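Local coordinates for 5-Carboxyvanillate Decarboxylase (Novosphingobium aromaticivorans, PDB 4QRN), which probably removes a carboxyl group from 5-carboxyvanillate, as a manganese-binding decarboxylase of the amidohydrolase superfamily, at residues G185-E190 against T213-M218; D123-L128 against A154-E159; K320-V325 against D329-A334. All coordinates share one frame; numbering follows the deposited sequence. Where two conformers were deposited one is given.

Contact 1 of 3, residues G185-E190 against T213-M218; sequences GRYLDE and TSPDSM. With ACT (acetate ion), chain L.
Gly185 and Tyr187 pack against Pro215 in a small, buried loop-to-loop contact, where the loop after strand 177-179 meets the loop after strand 207-209. The proline ring touches both: its CB rests 3.7 Å from Gly185 CA, while its CD lies 3.2 Å from the phenol oxygen, Tyr187 OH. With Gly185 at a positive phi of 84°, the chain bends where a CB would strike the preceding carbonyl oxygen, and the CA can come right up to the proline. The tyrosine CG stands anti to the carbonyl carbon (chi1 -66°), which carries the ring across until its OH end meets Pro215 from the opposite direction. That hydroxyl is hydrogen-bonded to Glu237 of helix 233-248, so the proline packs beside a polar group already held. In the barrel of the amidohydrolase fold, 177-179 and 207-209 are neighbouring parallel strands, and this contact ties together the loops leaving their C-terminal ends. A water adds a polar link, donating to Gly185 O at 2.9 Å and hydrogen-bonding Ser217 OG at 2.8 Å. Farther out, Arg186 NE reaches Glu190 OE2 at 3.0 Å in a nearly straight bond (178°). Arg186 NH2 takes Glu190 OE1, and this side-on grip lies in the guanidinium plane but tilts off the carboxylate plane. NH1 meets an acetate, probably from the crystallisation liquor, at a doubtfully short distance. Pro221 of the second subunit packs on Tyr187 and Ser217.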
ATOM      1  N   GLY A 185      -9.756   9.424  14.178  1.00  8.54           N
ATOM      2  CA  GLY A 185      -9.255  10.183  13.052  1.00  8.78           C
ATOM      3  C   GLY A 185      -7.966  10.947  13.305  1.00  8.90           C
ATOM      4  O   GLY A 185      -7.493  11.662  12.407  1.00  9.57           O
ATOM      5  N   ARG A 186      -7.395  10.796  14.500  1.00  8.36           N
ATOM      6  CA  ARG A 186      -6.151  11.470  14.878  1.00  8.55           C
ATOM      7  C   ARG A 186      -5.020  10.457  14.945  1.00  7.61           C
ATOM      8  O   ARG A 186      -5.208   9.321  15.408  1.00  8.13           O
ATOM      9  CB  ARG A 186      -6.288  12.163  16.241  1.00 10.12           C
ATOM     10  CG  ARG A 186      -7.397  13.182  16.274  1.00 12.22           C
ATOM     11  CD  ARG A 186      -7.515  13.785  17.661  1.00 13.94           C
ATOM     12  NE  ARG A 186      -6.383  14.655  17.928  1.00 14.65           N
ATOM     13  CZ  ARG A 186      -6.228  15.328  19.056  1.00 16.21           C
ATOM     14  NH1 ARG A 186      -7.116  15.185  20.033  1.00 18.08           N
ATOM     15  NH2 ARG A 186      -5.189  16.134  19.205  1.00 16.69           N
ATOM     16  N   TYR A 187      -3.832  10.907  14.560  1.00  7.59           N
ATOM     17  CA  TYR A 187      -2.643  10.057  14.432  1.00  7.49           C
ATOM     18  C   TYR A 187      -1.594  10.421  15.459  1.00  7.60           C
ATOM     19  O   TYR A 187      -1.540  11.555  15.956  1.00  8.66           O
ATOM     20  CB  TYR A 187      -2.102  10.153  12.977  1.00  8.09           C
ATOM     21  CG  TYR A 187      -3.097   9.556  11.996  1.00  7.33           C
ATOM     22  CD1 TYR A 187      -4.158  10.301  11.479  1.00  8.17           C
ATOM     23  CD2 TYR A 187      -3.040   8.197  11.696  1.00  7.71           C
ATOM     24  CE1 TYR A 187      -5.127   9.708  10.667  1.00  8.48           C
ATOM     25  CE2 TYR A 187      -4.000   7.585  10.879  1.00  8.27           C
ATOM     26  CZ  TYR A 187      -5.044   8.352  10.373  1.00  7.89           C
ATOM     27  OH  TYR A 187      -6.027   7.793   9.606  1.00  7.95           O
ATOM     28  N   LEU A 188      -0.747   9.450  15.759  1.00  7.60           N
ATOM     29  CA  LEU A 188       0.158   9.543  16.911  1.00  8.07           C
ATOM     30  C   LEU A 188       1.304  10.513  16.705  1.00  7.95           C
ATOM     31  O   LEU A 188       2.034  10.787  17.654  1.00  8.91           O
ATOM     32  CB  LEU A 188       0.705   8.154  17.254  1.00  8.34           C
ATOM     33  CG  LEU A 188      -0.321   7.165  17.821  1.00  8.09           C
ATOM     34  CD1 LEU A 188       0.286   5.785  17.753  1.00  8.49           C
ATOM     35  CD2 LEU A 188      -0.767   7.520  19.269  1.00  9.37           C
ATOM     36  N   ASP A 189       1.476  11.039  15.491  1.00  8.28           N
ATOM     37  CA  ASP A 189       2.478  12.074  15.262  0.52  8.99           C
ATOM     38  C   ASP A 189       2.083  13.428  15.834  1.00  9.92           C
ATOM     39  O   ASP A 189       2.911  14.316  15.906  1.00 11.67           O
ATOM     40  CB  ASP A 189       2.737  12.232  13.768  0.52  9.06           C
ATOM     41  CG  ASP A 189       1.472  12.555  12.994  0.52  9.23           C
ATOM     42  OD1 ASP A 189       0.668  11.629  12.778  0.52  8.37           O
ATOM     43  OD2 ASP A 189       1.283  13.746  12.635  0.52 10.50           O
ATOM     44  N   GLU A 190       0.825  13.601  16.237  1.00  9.86           N
ATOM     45  CA  GLU A 190       0.440  14.875  16.863  1.00 10.95           C
ATOM     46  C   GLU A 190       1.104  14.999  18.224  1.00 10.89           C
ATOM     47  O   GLU A 190       1.201  14.006  18.965  1.00 10.68           O
ATOM     48  CB  GLU A 190      -1.058  14.962  17.085  1.00 13.26           C
ATOM     49  CG  GLU A 190      -1.892  15.140  15.860  1.00 15.02           C
ATOM     50  CD  GLU A 190      -3.283  15.574  16.254  1.00 17.19           C
ATOM     51  OE1 GLU A 190      -3.420  16.557  17.015  1.00 19.60           O
ATOM     52  OE2 GLU A 190      -4.241  14.915  15.842  1.00 16.83           O
ATOM     53  N   THR A 213      -9.807   0.014  10.708  1.00  7.17           N
ATOM     54  CA  THR A 213     -10.458   0.678   9.605  1.00  7.74           C
ATOM     55  C   THR A 213     -10.047   2.155   9.553  1.00  7.24           C
ATOM     56  O   THR A 213      -9.798   2.785  10.584  1.00  8.14           O
ATOM     57  CB  THR A 213     -11.993   0.592   9.728  1.00  8.60           C
ATOM     58  OG1 THR A 213     -12.420   0.972  11.047  1.00  8.76           O
ATOM     59  CG2 THR A 213     -12.475  -0.815   9.445  1.00  9.28           C
ATOM     60  N   SER A 214     -10.006   2.686   8.342  1.00  7.50           N
ATOM     61  CA  SER A 214      -9.705   4.086   8.142  1.00  7.70           C
ATOM     62  C   SER A 214     -10.770   4.956   8.798  1.00  7.21           C
ATOM     63  O   SER A 214     -11.925   4.542   8.932  1.00  7.50           O
ATOM     64  CB  SER A 214      -9.707   4.377   6.641  1.00  8.68           C
ATOM     65  OG  SER A 214      -8.690   3.668   5.949  1.00  9.41           O
ATOM     66  N   PRO A 215     -10.403   6.178   9.180  1.00  7.85           N
ATOM     67  CA  PRO A 215     -11.411   7.113   9.677  1.00  7.85           C
ATOM     68  C   PRO A 215     -12.362   7.572   8.574  1.00  7.59           C
ATOM     69  O   PRO A 215     -12.097   7.366   7.385  1.00  7.64           O
ATOM     70  CB  PRO A 215     -10.572   8.263  10.240  1.00  9.48           C
ATOM     71  CG  PRO A 215      -9.321   8.249   9.394  1.00  9.43           C
ATOM     72  CD  PRO A 215      -9.064   6.790   9.094  1.00  8.36           C
ATOM     73  N   ASP A 216     -13.461   8.194   8.974  1.00  8.23           N
ATOM     74  CA  ASP A 216     -14.456   8.649   8.026  1.00  8.26           C
ATOM     75  C   ASP A 216     -13.865   9.603   6.989  1.00  8.51           C
ATOM     76  O   ASP A 216     -14.390   9.699   5.876  1.00  9.33           O
ATOM     77  CB  ASP A 216     -15.618   9.324   8.764  1.00  9.58           C
ATOM     78  CG  ASP A 216     -16.601   8.337   9.365  1.00 10.85           C
ATOM     79  OD1 ASP A 216     -16.446   7.116   9.210  1.00 10.57           O
ATOM     80  OD2 ASP A 216     -17.565   8.799  10.012  1.00 13.46           O
ATOM     81  N   SER A 217     -12.791  10.310   7.333  1.00  9.44           N
ATOM     82  CA  SER A 217     -12.117  11.218   6.399  1.00 10.43           C
ATOM     83  C   SER A 217     -11.449  10.517   5.216  1.00 10.65           C
ATOM     84  O   SER A 217     -11.047  11.171   4.263  1.00 13.77           O
ATOM     85  CB  SER A 217     -11.030  12.002   7.149  1.00 12.54           C
ATOM     86  OG  SER A 217     -10.093  11.097   7.698  1.00 13.59           O
ATOM     87  N   MET A 218     -11.298   9.199   5.276  1.00  9.01           N
ATOM     88  CA  MET A 218     -10.544   8.470   4.252  1.00  9.81           C
ATOM     89  C   MET A 218     -11.230   7.217   3.732  1.00  9.24           C
ATOM     90  O   MET A 218     -10.842   6.692   2.690  1.00 10.64           O
ATOM     91  CB  MET A 218      -9.158   8.126   4.864  1.00 12.13           C
ATOM     92  CG  MET A 218      -8.073   7.689   3.967  1.00 14.39           C
ATOM     93  SD  MET A 218      -6.510   8.015   4.812  1.00 14.07           S
ATOM     94  CE  MET A 218      -5.495   7.191   3.568  1.00 17.30           C
TER
HETATM   95  C   ACT L 408      -9.770  12.830  20.430  1.00 38.14           C
HETATM   96  O   ACT L 408      -8.613  13.251  20.664  1.00 37.63           O
HETATM   97  OXT ACT L 408     -10.391  13.368  19.478  1.00 38.54           O
HETATM   98  CH3 ACT L 408     -10.390  11.746  21.257  1.00 37.92           C
HETATM   99  O   HOH W   1      -8.940  12.227   9.993  1.00 17.98           O

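Contact 2 of 3, residues D123-L128 against A154-E159; sequences DEARTL and APQDPE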
ATOM      1  N   ASP A 123     -14.465   8.346  30.392  1.00 16.24           N
ATOM      2  CA  ASP A 123     -14.580   7.488  31.567  0.52 17.51           C
ATOM      3  C   ASP A 123     -14.850   6.052  31.152  1.00 15.10           C
ATOM      4  O   ASP A 123     -14.264   5.108  31.695  1.00 14.84           O
ATOM      5  CB  ASP A 123     -15.729   7.954  32.477  0.52 21.85           C
ATOM      6  CG  ASP A 123     -15.370   9.161  33.333  0.52 26.18           C
ATOM      7  OD1 ASP A 123     -14.175   9.401  33.600  0.52 27.75           O
ATOM      8  OD2 ASP A 123     -16.310   9.869  33.756  0.52 27.99           O
ATOM      9  N   GLU A 124     -15.765   5.886  30.202  1.00 14.02           N
ATOM     10  CA  GLU A 124     -16.106   4.552  29.727  1.00 13.44           C
ATOM     11  C   GLU A 124     -14.891   3.909  29.069  1.00 12.15           C
ATOM     12  O   GLU A 124     -14.604   2.729  29.308  1.00 12.44           O
ATOM     13  CB  GLU A 124     -17.283   4.590  28.745  1.00 14.41           C
ATOM     14  CG  GLU A 124     -17.784   3.202  28.406  1.00 14.62           C
ATOM     15  CD  GLU A 124     -18.977   3.195  27.483  1.00 16.14           C
ATOM     16  OE1 GLU A 124     -19.086   4.092  26.622  1.00 17.31           O
ATOM     17  OE2 GLU A 124     -19.812   2.281  27.628  1.00 17.04           O
ATOM     18  N   ALA A 125     -14.164   4.675  28.251  1.00 11.72           N
ATOM     19  CA  ALA A 125     -12.989   4.127  27.587  1.00 11.36           C
ATOM     20  C   ALA A 125     -11.939   3.670  28.601  1.00 10.73           C
ATOM     21  O   ALA A 125     -11.413   2.550  28.497  1.00 10.78           O
ATOM     22  CB  ALA A 125     -12.412   5.132  26.623  1.00 11.44           C
ATOM     23  N   ARG A 126     -11.629   4.518  29.580  1.00 11.44           N
ATOM     24  CA  ARG A 126     -10.655   4.147  30.594  1.00 11.00           C
ATOM     25  C   ARG A 126     -11.126   2.935  31.394  1.00 10.76           C
ATOM     26  O   ARG A 126     -10.337   2.029  31.697  1.00 10.97           O
ATOM     27  CB  ARG A 126     -10.379   5.317  31.525  1.00 12.10           C
ATOM     28  CG  ARG A 126      -9.678   6.492  30.834  1.00 13.55           C
ATOM     29  CD  ARG A 126      -9.340   7.597  31.805  1.00 15.34           C
ATOM     30  NE  ARG A 126     -10.540   8.213  32.347  1.00 17.36           N
ATOM     31  CZ  ARG A 126     -10.966   9.448  32.083  1.00 18.66           C
ATOM     32  NH1 ARG A 126     -10.304  10.248  31.253  1.00 19.66           N
ATOM     33  NH2 ARG A 126     -12.076   9.876  32.651  1.00 19.83           N
ATOM     34  N   THR A 127     -12.403   2.906  31.755  1.00 11.51           N
ATOM     35  CA  THR A 127     -12.918   1.822  32.562  1.00 11.89           C
ATOM     36  C   THR A 127     -12.869   0.494  31.822  1.00 10.54           C
ATOM     37  O   THR A 127     -12.444  -0.525  32.364  1.00 11.43           O
ATOM     38  CB  THR A 127     -14.349   2.144  32.991  1.00 14.18           C
ATOM     39  OG1 THR A 127     -14.326   3.296  33.847  1.00 15.88           O
ATOM     40  CG2 THR A 127     -14.989   0.995  33.757  1.00 14.88           C
ATOM     41  N   LEU A 128     -13.297   0.500  30.562  1.00 10.29           N
ATOM     42  CA  LEU A 128     -13.326  -0.741  29.806  1.00 10.54           C
ATOM     43  C   LEU A 128     -11.924  -1.207  29.438  1.00  9.95           C
ATOM     44  O   LEU A 128     -11.680  -2.400  29.382  1.00 10.15           O
ATOM     45  CB  LEU A 128     -14.211  -0.609  28.559  1.00 11.41           C
ATOM     46  CG  LEU A 128     -15.703  -0.461  28.890  1.00 12.49           C
ATOM     47  CD1 LEU A 128     -16.479  -0.326  27.607  1.00 13.10           C
ATOM     48  CD2 LEU A 128     -16.247  -1.619  29.743  1.00 13.44           C
ATOM     49  N   ALA A 154      -6.108   4.108  25.799  1.00  8.94           N
ATOM     50  CA  ALA A 154      -7.155   5.015  25.347  1.00  9.19           C
ATOM     51  C   ALA A 154      -6.484   6.322  24.973  1.00  9.26           C
ATOM     52  O   ALA A 154      -6.416   7.235  25.783  1.00  9.86           O
ATOM     53  CB  ALA A 154      -8.210   5.215  26.454  1.00 10.38           C
ATOM     54  N   PRO A 155      -5.947   6.426  23.746  1.00  9.77           N
ATOM     55  CA  PRO A 155      -5.139   7.597  23.382  1.00 10.59           C
ATOM     56  C   PRO A 155      -5.923   8.887  23.410  1.00 11.28           C
ATOM     57  O   PRO A 155      -5.311   9.955  23.408  1.00 13.06           O
ATOM     58  CB  PRO A 155      -4.632   7.255  21.980  1.00 10.57           C
ATOM     59  CG  PRO A 155      -4.646   5.749  21.948  1.00 10.33           C
ATOM     60  CD  PRO A 155      -5.910   5.401  22.681  1.00  9.75           C
ATOM     61  N   GLN A 156      -7.250   8.808  23.447  1.00 11.31           N
ATOM     62  CA  GLN A 156      -8.056   9.988  23.740  0.55 12.43           C
ATOM     63  C   GLN A 156      -7.611  10.678  25.024  1.00 11.78           C
ATOM     64  O   GLN A 156      -7.827  11.884  25.197  1.00 12.79           O
ATOM     65  CB  GLN A 156      -9.527   9.633  24.030  0.55 13.21           C
ATOM     66  CG  GLN A 156     -10.302   8.798  23.057  0.55 11.66           C
ATOM     67  CD  GLN A 156     -10.257   7.312  23.384  0.55 10.09           C
ATOM     68  OE1 GLN A 156      -9.182   6.725  23.490  0.55  9.79           O
ATOM     69  NE2 GLN A 156     -11.431   6.688  23.517  0.55 10.25           N
ATOM     70  N   ASP A 157      -7.018   9.905  25.946  1.00 11.50           N
ATOM     71  CA  ASP A 157      -6.428  10.410  27.192  1.00 11.06           C
ATOM     72  C   ASP A 157      -4.964   9.940  27.264  1.00 10.70           C
ATOM     73  O   ASP A 157      -4.653   8.876  27.821  1.00 10.12           O
ATOM     74  CB  ASP A 157      -7.218   9.910  28.406  1.00 11.55           C
ATOM     75  CG  ASP A 157      -6.763  10.536  29.712  1.00 12.39           C
ATOM     76  OD1 ASP A 157      -5.638  11.079  29.767  1.00 13.07           O
ATOM     77  OD2 ASP A 157      -7.540  10.460  30.690  1.00 13.94           O
ATOM     78  N   PRO A 158      -4.049  10.706  26.655  1.00 10.42           N
ATOM     79  CA  PRO A 158      -2.656  10.242  26.598  1.00 10.79           C
ATOM     80  C   PRO A 158      -1.998  10.131  27.961  1.00 10.57           C
ATOM     81  O   PRO A 158      -1.154   9.259  28.141  1.00 10.65           O
ATOM     82  CB  PRO A 158      -1.948  11.286  25.715  1.00 11.93           C
ATOM     83  CG  PRO A 158      -3.017  11.931  24.956  1.00 13.17           C
ATOM     84  CD  PRO A 158      -4.266  11.896  25.821  1.00 11.28           C
ATOM     85  N   GLU A 159      -2.369  10.977  28.908  1.00 11.03           N
ATOM     86  CA  GLU A 159      -1.758  10.912  30.218  1.00 11.92           C
ATOM     87  C   GLU A 159      -2.226   9.673  30.982  1.00 11.51           C
ATOM     88  O   GLU A 159      -1.421   8.989  31.628  1.00 11.43           O
ATOM     89  CB  GLU A 159      -2.046  12.199  30.990  1.00 14.41           C
ATOM     90  CG  GLU A 159      -1.349  13.397  30.339  1.00 17.85           C
ATOM     91  CD  GLU A 159      -1.733  14.714  30.953  1.00 21.19           C
ATOM     92  OE1 GLU A 159      -2.110  14.719  32.148  1.00 22.28           O
ATOM     93  OE2 GLU A 159      -1.654  15.742  30.235  1.00 23.42           O
TER
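Arg126 reaches from helix 122-142 to Asp157, at the start of helix 158-170, and forms the salt bridge of this partly buried contact. Its CB and CG lead off the helix in an extended line, and a bend at chi3 (-66°) then turns the far half of the chain toward the aspartate, whose OD2 lies at the edge of the guanidinium. CD passes 3.6 Å from Asp157 OD2, and NE, beyond the bend, stands 4.1 Å from the same oxygen. At the tip, Arg126 NH1 donates to Asp157 OD2 at 2.8 Å, short but bent (138°), with the oxygen tilted from the guanidinium plane. The oxygen is met on its anti side, near the carboxylate plane, although guanidinium and carboxylate are turned almost perpendicular, 83° apart. NH2 faces Asp123 one turn back on its own helix, which completes a three-residue charge network; the very short distance modelled there is doubtful. Beside the ion pair, small residues meet: Ala125 CB lies 4.2 Å from Ala154 CB. It also touches, less certainly, one conformer of Gln156 at NE2, which is hydrogen-bonded to the carbonyl oxygens of Val116 and Leu119. Trp160 covers both Arg126 and Ala154. Asp157 divides its carboxylate, giving OD2 to the arginine and OD1 to the backbone N of Trp160. It is thus a classic helix N-cap, here joined by a salt bridge to the adjacent helix on the outside of the amidohydrolase barrel.

Contact 3 of 3, residues K320-V325 against D329-A334; sequences KFCQQV and DRVMYA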
ATOM      1  N   LYS A 320      10.990 -13.505   2.808  1.00  8.18           N
ATOM      2  CA  LYS A 320      12.405 -13.415   2.485  1.00  8.56           C
ATOM      3  C   LYS A 320      12.787 -12.015   2.025  1.00  8.36           C
ATOM      4  O   LYS A 320      13.873 -11.529   2.348  1.00  8.06           O
ATOM      5  CB  LYS A 320      12.782 -14.455   1.430  1.00  9.63           C
ATOM      6  CG  LYS A 320      12.849 -15.872   1.978  1.00 11.04           C
ATOM      7  CD  LYS A 320      13.248 -16.879   0.912  1.00 12.64           C
ATOM      8  CE  LYS A 320      13.575 -18.240   1.522  1.00 13.61           C
ATOM      9  NZ  LYS A 320      13.930 -19.222   0.438  1.00 13.77           N
ATOM     10  N   PHE A 321      11.920 -11.379   1.252  1.00  8.75           N
ATOM     11  CA  PHE A 321      12.182 -10.016   0.792  1.00  8.73           C
ATOM     12  C   PHE A 321      12.349  -9.102   1.999  1.00  8.85           C
ATOM     13  O   PHE A 321      13.290  -8.311   2.121  1.00  8.90           O
ATOM     14  CB  PHE A 321      11.024  -9.542  -0.092  1.00  9.07           C
ATOM     15  CG  PHE A 321      11.191  -8.129  -0.589  1.00  8.83           C
ATOM     16  CD1 PHE A 321      10.796  -7.065   0.203  1.00  9.77           C
ATOM     17  CD2 PHE A 321      11.734  -7.865  -1.833  1.00  9.57           C
ATOM     18  CE1 PHE A 321      10.947  -5.752  -0.231  1.00 10.93           C
ATOM     19  CE2 PHE A 321      11.907  -6.561  -2.258  1.00 10.20           C
ATOM     20  CZ  PHE A 321      11.509  -5.501  -1.454  1.00 10.43           C
ATOM     21  N   CYS A 322      11.412  -9.235   2.926  1.00  9.86           N
ATOM     22  CA  CYS A 322      11.405  -8.380   4.085  0.63 10.45           C
ATOM     23  C   CYS A 322      12.642  -8.670   4.981  1.00 10.24           C
ATOM     24  O   CYS A 322      13.239  -7.750   5.540  1.00 11.59           O
ATOM     25  CB  CYS A 322      10.082  -8.601   4.808  0.63 10.27           C
ATOM     26  SG  CYS A 322       9.655  -7.385   6.020  0.63  9.99           S
ATOM     27  N   GLN A 323      13.010  -9.944   5.118  1.00  9.47           N
ATOM     28  CA  GLN A 323      14.208 -10.293   5.878  1.00  9.75           C
ATOM     29  C   GLN A 323      15.445  -9.644   5.262  1.00 10.03           C
ATOM     30  O   GLN A 323      16.345  -9.197   5.969  1.00 10.91           O
ATOM     31  CB  GLN A 323      14.421 -11.813   5.927  1.00  9.44           C
ATOM     32  CG  GLN A 323      13.439 -12.513   6.851  1.00  9.41           C
ATOM     33  CD  GLN A 323      13.534 -14.033   6.719  1.00  9.10           C
ATOM     34  OE1 GLN A 323      13.740 -14.550   5.623  1.00 10.00           O
ATOM     35  NE2 GLN A 323      13.390 -14.752   7.841  1.00  8.79           N
ATOM     36  N   GLN A 324      15.514  -9.602   3.936  1.00  9.71           N
ATOM     37  CA  GLN A 324      16.641  -8.962   3.283  1.00 11.53           C
ATOM     38  C   GLN A 324      16.652  -7.448   3.544  1.00 10.94           C
ATOM     39  O   GLN A 324      17.716  -6.875   3.808  1.00 12.87           O
ATOM     40  CB  GLN A 324      16.616  -9.272   1.792  1.00 16.62           C
ATOM     41  CG  GLN A 324      17.857  -8.762   1.047  1.00 28.59           C
ATOM     42  CD  GLN A 324      17.705  -8.761  -0.465  1.00 39.26           C
ATOM     43  OE1 GLN A 324      17.099  -9.661  -1.045  1.00 45.03           O
ATOM     44  NE2 GLN A 324      18.265  -7.740  -1.113  1.00 41.93           N
ATOM     45  N   VAL A 325      15.497  -6.794   3.465  1.00 11.04           N
ATOM     46  CA  VAL A 325      15.441  -5.337   3.629  1.00 12.77           C
ATOM     47  C   VAL A 325      15.690  -4.915   5.078  1.00 12.95           C
ATOM     48  O   VAL A 325      16.428  -3.971   5.349  1.00 14.97           O
ATOM     49  CB  VAL A 325      14.046  -4.811   3.185  1.00 14.22           C
ATOM     50  CG1 VAL A 325      13.864  -3.339   3.572  1.00 15.45           C
ATOM     51  CG2 VAL A 325      13.875  -4.993   1.683  1.00 15.61           C
ATOM     52  N   ASP A 329      17.003 -10.533  11.772  1.00  8.18           N
ATOM     53  CA  ASP A 329      16.717 -10.408  13.193  1.00  8.65           C
ATOM     54  C   ASP A 329      15.470  -9.586  13.474  1.00  7.67           C
ATOM     55  O   ASP A 329      15.083  -9.488  14.637  1.00  8.90           O
ATOM     56  CB  ASP A 329      17.874  -9.719  13.945  1.00 11.65           C
ATOM     57  CG  ASP A 329      19.134 -10.522  14.015  1.00 15.97           C
ATOM     58  OD1 ASP A 329      19.153 -11.688  13.594  1.00 15.22           O
ATOM     59  OD2 ASP A 329      20.119  -9.957  14.546  1.00 19.31           O
ATOM     60  N   ARG A 330      14.871  -8.971  12.447  1.00  7.09           N
ATOM     61  CA  ARG A 330      13.839  -7.960  12.665  1.00  7.05           C
ATOM     62  C   ARG A 330      12.487  -8.380  12.101  1.00  7.26           C
ATOM     63  O   ARG A 330      11.577  -7.553  12.021  1.00  8.18           O
ATOM     64  CB  ARG A 330      14.282  -6.609  12.102  1.00  8.14           C
ATOM     65  CG  ARG A 330      15.577  -6.125  12.730  1.00  8.84           C
ATOM     66  CD  ARG A 330      15.882  -4.674  12.364  1.00  8.95           C
ATOM     67  NE  ARG A 330      15.014  -3.717  13.047  1.00  8.80           N
ATOM     68  CZ  ARG A 330      15.189  -3.287  14.292  1.00  8.57           C
ATOM     69  NH1 ARG A 330      16.211  -3.729  15.017  1.00 10.06           N
ATOM     70  NH2 ARG A 330      14.352  -2.417  14.815  1.00  8.84           N
ATOM     71  N   VAL A 331      12.344  -9.662  11.750  1.00  6.71           N
ATOM     72  CA  VAL A 331      11.126 -10.207  11.152  1.00  6.66           C
ATOM     73  C   VAL A 331      10.702 -11.424  11.973  1.00  6.27           C
ATOM     74  O   VAL A 331      11.495 -12.356  12.167  1.00  6.71           O
ATOM     75  CB  VAL A 331      11.358 -10.594   9.674  1.00  7.70           C
ATOM     76  CG1 VAL A 331      10.098 -11.183   9.062  1.00  8.66           C
ATOM     77  CG2 VAL A 331      11.871  -9.394   8.890  1.00  8.62           C
ATOM     78  N   MET A 332       9.447 -11.420  12.428  1.00  6.41           N
ATOM     79  CA  MET A 332       8.910 -12.417  13.355  1.00  6.55           C
ATOM     80  C   MET A 332       7.665 -13.075  12.793  1.00  6.18           C
ATOM     81  O   MET A 332       6.869 -12.452  12.084  1.00  6.64           O
ATOM     82  CB  MET A 332       8.522 -11.704  14.677  1.00  7.05           C
ATOM     83  CG  MET A 332       9.728 -11.217  15.451  1.00  8.45           C
ATOM     84  SD  MET A 332       9.290 -10.180  16.860  1.00  9.04           S
ATOM     85  CE  MET A 332       8.909  -8.630  16.031  1.00 13.56           C
ATOM     86  N   TYR A 333       7.464 -14.318  13.195  1.00  6.02           N
ATOM     87  CA  TYR A 333       6.252 -15.044  12.901  1.00  6.04           C
ATOM     88  C   TYR A 333       5.063 -14.509  13.702  1.00  6.22           C
ATOM     89  O   TYR A 333       5.177 -14.214  14.894  1.00  6.42           O
ATOM     90  CB  TYR A 333       6.459 -16.528  13.243  1.00  6.61           C
ATOM     91  CG  TYR A 333       5.184 -17.344  13.111  1.00  6.55           C
ATOM     92  CD1 TYR A 333       4.638 -17.619  11.857  1.00  6.92           C
ATOM     93  CD2 TYR A 333       4.502 -17.795  14.228  1.00  7.20           C
ATOM     94  CE1 TYR A 333       3.446 -18.318  11.737  1.00  7.56           C
ATOM     95  CE2 TYR A 333       3.317 -18.482  14.117  1.00  7.99           C
ATOM     96  CZ  TYR A 333       2.775 -18.735  12.872  1.00  8.16           C
ATOM     97  OH  TYR A 333       1.582 -19.423  12.813  1.00  8.70           O
ATOM     98  N   ALA A 334       3.907 -14.441  13.037  1.00  6.21           N
ATOM     99  CA  ALA A 334       2.625 -14.187  13.699  1.00  6.36           C
ATOM    100  C   ALA A 334       1.559 -14.927  12.921  1.00  6.81           C
ATOM    101  O   ALA A 334       1.647 -15.063  11.694  1.00  7.74           O
ATOM    102  CB  ALA A 334       2.288 -12.701  13.735  1.00  7.20           C
TER
HETATM  103  O   HOH W   2      13.338 -13.615  10.432  1.00  8.21           O
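Chi1 of Val331 (179°) sets CG1 anti to the backbone N and turns CG2 to the helix, where it rests against Cys322 and Gln323. On the helix, Gln323 leaves with chi1 near -73° and runs extended beyond CG, crossing the valine at about a right angle. Its CG lies 4.0 Å from Val331 CB. The Val331 methyl CG2 sits close to the helix backbone itself, 3.9 Å from Gln323 CA and 4.0 Å from Cys322 O. In the cysteine conformer described here, SG adds an apolar touch on the same methyl, though a second conformer exists and this touch is less certain. The extended glutamine carries its amide past the valine to a bridging water, which accepts from Gln323 NE2 at 2.8 Å and donates to Val331 O at 2.8 Å. Val331 O also takes a hydrogen bond from Asn366 of helix 356-370, so two donors satisfy this buried carbonyl. The strand side is fixed by backbone hydrogen bonds between Val308 and both Arg330 and Met332, while Cys322 packs on Val308 from the helix and on Tyr270 of the second subunit. Val331 points outward to the helix and Met332 away from it. This is the packing of a beta-alpha-beta unit, strand 306-309, helix 316-326 and strand 331-332, in which the helix covers the outer face of the parallel barrel sheet through the valine, the cysteine and the aliphatic part of the glutamine.

Overall arrangement
The three contacts follow one another along the chain without interleaving. Contacts 1 and 2 are near neighbours, with centres 17 Å apart and nearest atoms about 5 Å apart; Phe192 connects them, meeting Arg186 in one and Pro158 in the other. Contact 3 lies far off, its centre about 27 Å from that of contact 1 and about 34 Å from that of contact 2, the latter across the chain's centre. Contacts 1 and 3 both touch the second subunit. In contact 3 the side chain of Val331 is about 12 Å from that of Glu41, a manganese ligand, and segment 329-334 runs on to Asp336. Segment 213-218 begins just past His210. Asp336 and His210 complete the protein ligands of the manganese and line the pocket of 4-hydroxy-3-methoxy-5-nitrobenzoic acid.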